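Local coordinates for high potential iron-sulfur protein (Rhodothermus marinus, PDB 3H31) that probably carries electrons in the aerobic respiratory chain, as the cluster-bearing part of a longer protein, using a bound [4Fe-4S] cluster, at residues Ser9-Ala13 against Glu14-Met18. Residues are numbered along the deposited sequence; the frame is centred on the assembly and turned at random.
Sequences SGLTA and EEIQM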
loop_
_atom_site.group_PDB
_atom_site.type_symbol
_atom_site.label_atom_id
_atom_site.label_comp_id
_atom_site.label_asym_id
_atom_site.label_seq_id
_atom_site.Cartn_x
_atom_site.Cartn_y
_atom_site.Cartn_z
ATOM N N SER A 9 -2.317 3.009 13.245
ATOM C CA SER A 9 -2.806 3.707 14.424
ATOM C C SER A 9 -3.300 5.160 14.221
ATOM O O SER A 9 -4.013 5.633 15.096
ATOM C CB SER A 9 -1.724 3.595 15.545
ATOM O OG SER A 9 -0.548 4.266 15.168
ATOM N N GLY A 10 -2.957 5.772 13.118
ATOM C CA GLY A 10 -3.488 7.102 12.882
ATOM C C GLY A 10 -4.780 7.141 12.113
ATOM O O GLY A 10 -5.285 8.210 11.757
ATOM N N LEU A 11 -5.302 5.943 11.787
ATOM C CA LEU A 11 -6.487 5.847 10.949
ATOM C C LEU A 11 -7.725 5.596 11.817
ATOM O O LEU A 11 -7.661 4.992 12.863
ATOM C CB LEU A 11 -6.341 4.655 9.983
ATOM C CG LEU A 11 -5.147 4.783 9.019
ATOM C CD1 LEU A 11 -5.214 3.630 8.042
ATOM C CD2 LEU A 11 -5.025 6.117 8.320
ATOM N N THR A 12 -8.829 6.060 11.295
ATOM C CA THR A 12 -10.126 5.735 11.845
ATOM C C THR A 12 -10.446 4.254 11.636
ATOM O O THR A 12 -9.923 3.626 10.721
ATOM C CB THR A 12 -11.254 6.592 11.187
ATOM O OG1 THR A 12 -11.394 6.220 9.807
ATOM C CG2 THR A 12 -11.017 8.056 11.336
ATOM N N ALA A 13 -11.346 3.741 12.435
ATOM C CA ALA A 13 -11.767 2.345 12.244
ATOM C C ALA A 13 -12.241 2.117 10.827
ATOM O O ALA A 13 -11.930 1.078 10.210
ATOM C CB ALA A 13 -12.840 1.947 13.239
ATOM N N GLU A 14 -13.038 3.061 10.278
ATOM C CA GLU A 14 -13.562 2.855 8.935
ATOM C C GLU A 14 -12.444 2.847 7.901
ATOM O O GLU A 14 -12.541 2.128 6.915
ATOM C CB GLU A 14 -14.598 3.898 8.611
ATOM C CG GLU A 14 -15.907 3.709 9.315
ATOM C CD GLU A 14 -16.942 4.766 9.096
ATOM O OE1 GLU A 14 -16.951 5.351 8.005
ATOM O OE2 GLU A 14 -17.870 4.910 9.963
ATOM N N GLU A 15 -11.437 3.672 8.066
ATOM C CA GLU A 15 -10.333 3.643 7.109
ATOM C C GLU A 15 -9.563 2.317 7.167
ATOM O O GLU A 15 -9.147 1.767 6.143
ATOM C CB GLU A 15 -9.390 4.811 7.338
ATOM C CG GLU A 15 -9.930 6.162 6.958
ATOM C CD GLU A 15 -9.140 7.330 7.519
ATOM O OE1 GLU A 15 -8.980 7.398 8.757
ATOM O OE2 GLU A 15 -8.762 8.242 6.758
ATOM N N ILE A 16 -9.385 1.792 8.393
ATOM C CA ILE A 16 -8.747 0.482 8.555
ATOM C C ILE A 16 -9.613 -0.579 7.903
ATOM O O ILE A 16 -9.088 -1.493 7.217
ATOM C CB ILE A 16 -8.478 0.179 10.048
ATOM C CG1 ILE A 16 -7.547 1.212 10.631
ATOM C CG2 ILE A 16 -7.923 -1.211 10.170
ATOM C CD1 ILE A 16 -7.441 1.175 12.125
ATOM N N GLN A 17 -10.909 -0.512 8.077
ATOM C CA GLN A 17 -11.812 -1.475 7.457
ATOM C C GLN A 17 -11.684 -1.472 5.948
ATOM O O GLN A 17 -11.722 -2.543 5.325
ATOM C CB GLN A 17 -13.258 -1.184 7.839
ATOM C CG GLN A 17 -13.568 -1.481 9.264
ATOM C CD GLN A 17 -14.821 -0.873 9.823
ATOM O OE1 GLN A 17 -15.687 -0.342 9.102
ATOM N NE2 GLN A 17 -15.001 -0.815 11.106
ATOM N N MET A 18 -11.484 -0.326 5.300
ATOM C CA MET A 18 -11.282 -0.328 3.845
ATOM C C MET A 18 -10.019 -1.019 3.469
ATOM O O MET A 18 -10.047 -1.839 2.529
ATOM C CB MET A 18 -11.294 1.090 3.237
ATOM C CG MET A 18 -11.241 1.034 1.691
ATOM S SD MET A 18 -11.212 2.491 0.753
ATOM C CE MET A 18 -12.867 3.043 0.968
HETATM O O HOH W 1 -7.365 9.272 10.271
#
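The extended side chain of Glu15 runs back across Thr12, its CG 3.2 Å from Thr12 OG1, so that the carboxylate lies beside the loop that leads into helix 13-21. Its OE1 accepts two bonds from Thr12. The backbone N comes in at 2.9 Å on the anti lone pair, in a nearly straight bond (164°), while OG1 donates from above the carboxylate plane. Threonine suits this place because its hydroxyl works both ways: OG1 also accepts from Glu15 N at 3.1 Å, supplying an acceptor for an amide in the first turn. With OG1 between the backbone N and the carbonyl carbon (chi1 67°), the hydroxyl reaches both partners. A water donates to Glu15 OE1 and to Gly10 O, extending the link one step back along the loop. Were an alanine to stand at Glu15, Thr12 N, the Thr12 hydroxyl proton and this water would probably lose the carboxylate they share, though the backbone cap from Glu15 N could remain. The negative charge near the helix N-terminus is also likely to be favoured by the helix dipole.

Beside these polar bonds, Leu11 CB packs on Ile16 CG1 at 3.7 Å, two aliphatic side chains giving the loop an apolar contact with the first turn; Lys57 touches both Leu11 and Glu15, and Ile16 rests on Val8. Regular helical bonding begins with Ile16 N to Thr12 O (3.0 Å) and Gln17 N to Ala13 O (2.8 Å). Thr12 at the N-cap and Glu15 three residues on thus form a classic capping box, here opening a short surface helix of the high-potential iron-sulfur protein fold.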